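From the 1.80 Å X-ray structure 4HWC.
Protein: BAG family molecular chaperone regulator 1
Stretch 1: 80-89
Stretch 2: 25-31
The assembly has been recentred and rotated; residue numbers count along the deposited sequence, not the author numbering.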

ATOM      1  N   GLU A  80      -6.617   1.864   3.915  1.00 25.49           N
ATOM      2  CA  GLU A  80      -7.866   1.693   4.650  1.00 25.72           C
ATOM      3  C   GLU A  80      -7.600   0.876   5.915  1.00 27.80           C
ATOM      4  O   GLU A  80      -8.092   1.194   6.995  1.00 29.02           O
ATOM      5  CB  GLU A  80      -8.882   0.969   3.764  1.00 29.87           C
ATOM      6  CG  GLU A  80     -10.229   0.697   4.409  1.00 29.51           C
ATOM      7  CD  GLU A  80     -11.181   0.003   3.448  1.00 29.66           C
ATOM      8  OE1 GLU A  80     -12.400   0.030   3.693  1.00 29.44           O
ATOM      9  OE2 GLU A  80     -10.703  -0.573   2.443  1.00 30.05           O
ATOM     10  N   THR A  81      -6.816  -0.184   5.765  1.00 16.45           N
ATOM     11  CA  THR A  81      -6.461  -1.042   6.890  1.00 13.55           C
ATOM     12  C   THR A  81      -5.631  -0.262   7.910  1.00 15.98           C
ATOM     13  O   THR A  81      -5.861  -0.364   9.119  1.00 17.21           O
ATOM     14  CB  THR A  81      -5.663  -2.264   6.395  1.00 15.45           C
ATOM     15  OG1 THR A  81      -6.508  -3.065   5.557  1.00 14.14           O
ATOM     16  CG2 THR A  81      -5.164  -3.110   7.562  1.00 18.93           C
ATOM     17  N   LEU A  82      -4.673   0.523   7.427  1.00 13.55           N
ATOM     18  CA  LEU A  82      -3.819   1.306   8.315  1.00 13.47           C
ATOM     19  C   LEU A  82      -4.580   2.412   9.043  1.00 20.58           C
ATOM     20  O   LEU A  82      -4.289   2.711  10.204  1.00 17.99           O
ATOM     21  CB  LEU A  82      -2.655   1.918   7.540  1.00 15.48           C
ATOM     22  CG  LEU A  82      -1.557   0.985   7.021  1.00 15.99           C
ATOM     23  CD1 LEU A  82      -0.548   1.795   6.217  1.00 20.69           C
ATOM     24  CD2 LEU A  82      -0.863   0.299   8.186  1.00 22.96           C
ATOM     25  N   ASP A  83      -5.537   3.036   8.362  1.00 18.94           N
ATOM     26  CA  ASP A  83      -6.320   4.087   8.997  1.00 24.52           C
ATOM     27  C   ASP A  83      -7.138   3.496  10.136  1.00 25.86           C
ATOM     28  O   ASP A  83      -7.312   4.126  11.181  1.00 26.50           O
ATOM     29  CB  ASP A  83      -7.260   4.764   7.996  1.00 25.17           C
ATOM     30  CG  ASP A  83      -6.531   5.702   7.056  1.00 25.26           C
ATOM     31  OD1 ASP A  83      -5.496   6.265   7.468  1.00 27.73           O
ATOM     32  OD2 ASP A  83      -7.000   5.892   5.915  1.00 33.52           O
ATOM     33  N   ALA A  84      -7.638   2.282   9.930  1.00 22.90           N
ATOM     34  CA  ALA A  84      -8.430   1.604  10.950  1.00 28.13           C
ATOM     35  C   ALA A  84      -7.565   1.260  12.160  1.00 33.48           C
ATOM     36  O   ALA A  84      -8.031   1.313  13.298  1.00 37.32           O
ATOM     37  CB  ALA A  84      -9.059   0.340  10.373  1.00 26.55           C
ATOM     38  N   LEU A  85      -6.305   0.907  11.913  1.00 30.50           N
ATOM     39  CA  LEU A  85      -5.385   0.569  12.995  1.00 29.41           C
ATOM     40  C   LEU A  85      -5.040   1.806  13.800  1.00 36.19           C
ATOM     41  O   LEU A  85      -4.984   1.762  15.026  1.00 39.97           O
ATOM     42  CB  LEU A  85      -4.089  -0.048  12.448  1.00 30.60           C
ATOM     43  CG  LEU A  85      -4.111  -1.536  12.094  1.00 27.71           C
ATOM     44  CD1 LEU A  85      -2.754  -1.953  11.536  1.00 26.41           C
ATOM     45  CD2 LEU A  85      -4.445  -2.352  13.331  1.00 28.19           C
ATOM     46  N   LYS A  86      -4.804   2.913  13.103  1.00 32.69           N
ATOM     47  CA  LYS A  86      -4.452   4.160  13.762  1.00 33.35           C
ATOM     48  C   LYS A  86      -5.515   4.562  14.769  1.00 36.62           C
ATOM     49  O   LYS A  86      -5.204   5.048  15.855  1.00 40.98           O
ATOM     50  CB  LYS A  86      -4.254   5.268  12.723  1.00 30.29           C
ATOM     51  CG  LYS A  86      -3.671   6.548  13.295  1.00 37.88           C
ATOM     52  CD  LYS A  86      -3.337   7.558  12.206  1.00 35.75           C
ATOM     53  CE  LYS A  86      -2.740   8.824  12.809  1.00 42.98           C
ATOM     54  NZ  LYS A  86      -2.389   9.840  11.776  1.00 49.06           N
ATOM     55  N   VAL A  87      -6.775   4.356  14.407  1.00 41.68           N
ATOM     56  CA  VAL A  87      -7.874   4.691  15.302  1.00 46.19           C
ATOM     57  C   VAL A  87      -7.639   3.925  16.594  1.00 50.61           C
ATOM     58  O   VAL A  87      -7.675   4.487  17.690  1.00 54.58           O
ATOM     59  CB  VAL A  87      -9.233   4.246  14.706  1.00 44.91           C
ATOM     60  CG1 VAL A  87     -10.364   4.548  15.677  1.00 48.21           C
ATOM     61  CG2 VAL A  87      -9.475   4.937  13.384  1.00 43.21           C
ATOM     62  N   LYS A  88      -7.363   2.636  16.429  1.00 65.98           N
ATOM     63  CA  LYS A  88      -7.139   1.714  17.543  1.00 71.38           C
ATOM     64  C   LYS A  88      -5.790   1.762  18.229  1.00 71.25           C
ATOM     65  O   LYS A  88      -5.705   1.504  19.416  1.00 78.98           O
ATOM     66  CB  LYS A  88      -7.363   0.286  17.114  1.00 43.15           C
ATOM     67  CG  LYS A  88      -6.127  -0.579  17.406  1.00 43.43           C
ATOM     68  CD  LYS A  88      -5.857  -1.490  16.274  1.00 43.54           C
ATOM     69  CE  LYS A  88      -7.009  -2.430  16.172  1.00 43.67           C
ATOM     70  NZ  LYS A  88      -7.112  -3.127  14.880  1.00 43.78           N
ATOM     71  N   ASN A  89      -4.729   2.073  17.505  1.00110.92           N
ATOM     72  CA  ASN A  89      -3.456   2.084  18.211  1.00111.57           C
ATOM     73  C   ASN A  89      -3.689   3.056  19.338  1.00112.21           C
ATOM     74  O   ASN A  89      -4.579   3.908  19.158  1.00112.40           O
ATOM     75  CB  ASN A  89      -2.296   2.567  17.301  1.00 43.12           C
TER
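Stretch 2, residues 25-31: AFEMVTK

Stretch 2 is helical throughout, continuing a helix that begins earlier in the chain, and its phi/psi pairs stay close to -60/-45. It runs in the same general direction as the helix of residues 80-88: the two N-to-C directions differ by 30°, the signed crossing angle is 30°, and the axes come within 11.0 Å of each other. Leu85 and Glu27 set the register, their CA atoms lying 7.8 Å apart. The contact is modest, burying 259 Å² in all, and no hydrogen bond crosses it; the closest contacts are all between side chains.

Ala25 is out of reach of stretch 1, but its O accepts the backbone hydrogen bond from Val29 N at 3.0 Å. Phe26 points toward the partner helix with chi1 in m. Phe26 CB lies 3.8 Å from Leu85 CD1, and Leu82 CD2 sits at the edge of the Phe26 ring, 3.7 Å from Phe26 CD2. A large apolar side chain suits this place, against two buried leucines about one helical turn apart.

Glu27 leaves its backbone sideways, yet its end comes nearer. Glu27 CG packs 4.1 Å from Leu85 CD1, and Glu27 OE2 lies 3.6 Å from Thr81 CG2. Glutamate suits this exposed position: its CG can pack on a leucine, and a charged end is tolerated where the residue as a whole is open to solvent.

Met28 and Val29 are out of reach, as the helical turn carries them off the contact face. Thr30, one turn beyond Phe26, again points toward the partner helix. Thr30 OG1 lies 3.7 Å from Leu85 CD2, and Thr30 CG2 meets Lys88 CD at 3.4 Å, so a small, partly apolar side chain fits closely here. Lys31 sets off sideways and its end leads away, leaving its long chain exposed.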

ATOM      1  N   ALA A  25       2.622  -6.931   9.416  1.00 12.36           N
ATOM      2  CA  ALA A  25       3.384  -6.926  10.666  1.00 15.92           C
ATOM      3  C   ALA A  25       2.658  -6.100  11.727  1.00 13.83           C
ATOM      4  O   ALA A  25       2.561  -6.502  12.885  1.00 12.49           O
ATOM      5  CB  ALA A  25       4.772  -6.361  10.428  1.00 13.91           C
ATOM      6  N   PHE A  26       2.145  -4.941  11.323  1.00 12.00           N
ATOM      7  CA  PHE A  26       1.422  -4.061  12.233  1.00 13.78           C
ATOM      8  C   PHE A  26       0.178  -4.759  12.764  1.00 11.41           C
ATOM      9  O   PHE A  26      -0.182  -4.619  13.936  1.00 11.59           O
ATOM     10  CB  PHE A  26       1.003  -2.763  11.522  1.00 13.95           C
ATOM     11  CG  PHE A  26       2.133  -1.795  11.280  1.00 14.80           C
ATOM     12  CD1 PHE A  26       3.326  -1.891  11.994  1.00 16.98           C
ATOM     13  CD2 PHE A  26       1.988  -0.758  10.355  1.00 18.12           C
ATOM     14  CE1 PHE A  26       4.359  -0.971  11.794  1.00 22.32           C
ATOM     15  CE2 PHE A  26       3.013   0.169  10.147  1.00 20.00           C
ATOM     16  CZ  PHE A  26       4.202   0.061  10.870  1.00 21.15           C
ATOM     17  N   GLU A  27      -0.495  -5.501  11.893  1.00 10.20           N
ATOM     18  CA  GLU A  27      -1.689  -6.215  12.309  1.00 14.71           C
ATOM     19  C   GLU A  27      -1.368  -7.279  13.363  1.00 17.08           C
ATOM     20  O   GLU A  27      -2.087  -7.412  14.355  1.00 15.12           O
ATOM     21  CB  GLU A  27      -2.362  -6.856  11.095  1.00 17.44           C
ATOM     22  CG  GLU A  27      -3.058  -5.841  10.188  1.00 15.49           C
ATOM     23  CD  GLU A  27      -3.718  -6.492   8.986  1.00 21.81           C
ATOM     24  OE1 GLU A  27      -2.991  -7.020   8.120  1.00 25.22           O
ATOM     25  OE2 GLU A  27      -4.965  -6.480   8.913  1.00 23.20           O
ATOM     26  N   MET A  28      -0.289  -8.026  13.148  1.00 14.85           N
ATOM     27  CA  MET A  28       0.119  -9.076  14.086  1.00 15.38           C
ATOM     28  C   MET A  28       0.485  -8.489  15.449  1.00 14.74           C
ATOM     29  O   MET A  28       0.089  -9.018  16.488  1.00 18.25           O
ATOM     30  CB  MET A  28       1.309  -9.858  13.524  1.00 18.20           C
ATOM     31  CG  MET A  28       1.754 -11.023  14.409  1.00 20.43           C
ATOM     32  SD  MET A  28       0.420 -12.204  14.762  1.00 26.91           S
ATOM     33  CE  MET A  28       0.304 -13.051  13.187  1.00 27.94           C
ATOM     34  N   VAL A  29       1.255  -7.408  15.440  1.00 11.75           N
ATOM     35  CA  VAL A  29       1.636  -6.741  16.677  1.00 12.37           C
ATOM     36  C   VAL A  29       0.363  -6.405  17.452  1.00 16.71           C
ATOM     37  O   VAL A  29       0.250  -6.709  18.641  1.00 15.68           O
ATOM     38  CB  VAL A  29       2.416  -5.433  16.389  1.00 13.36           C
ATOM     39  CG1 VAL A  29       2.531  -4.580  17.657  1.00 17.04           C
ATOM     40  CG2 VAL A  29       3.806  -5.766  15.860  1.00 11.38           C
ATOM     41  N   THR A  30      -0.598  -5.790  16.770  1.00 14.01           N
ATOM     42  CA  THR A  30      -1.865  -5.410  17.397  1.00 16.58           C
ATOM     43  C   THR A  30      -2.627  -6.625  17.922  1.00 16.45           C
ATOM     44  O   THR A  30      -3.126  -6.615  19.051  1.00 21.10           O
ATOM     45  CB  THR A  30      -2.763  -4.644  16.400  1.00 17.29           C
ATOM     46  OG1 THR A  30      -2.109  -3.430  16.009  1.00 16.96           O
ATOM     47  CG2 THR A  30      -4.110  -4.308  17.044  1.00 22.06           C
ATOM     48  N   LYS A  31      -2.705  -7.668  17.102  1.00 15.01           N
ATOM     49  CA  LYS A  31      -3.398  -8.905  17.459  1.00 18.80           C
ATOM     50  C   LYS A  31      -2.815  -9.543  18.719  1.00 19.38           C
ATOM     51  O   LYS A  31      -3.534 -10.144  19.518  1.00 20.41           O
ATOM     52  CB  LYS A  31      -3.292  -9.908  16.305  1.00 20.53           C
ATOM     53  CG  LYS A  31      -3.914 -11.264  16.583  1.00 25.09           C
ATOM     54  CD  LYS A  31      -3.578 -12.255  15.472  1.00 28.80           C
ATOM     55  CE  LYS A  31      -4.239 -13.603  15.705  1.00 36.92           C
ATOM     56  NZ  LYS A  31      -3.865 -14.183  17.025  1.00 46.67           N
TER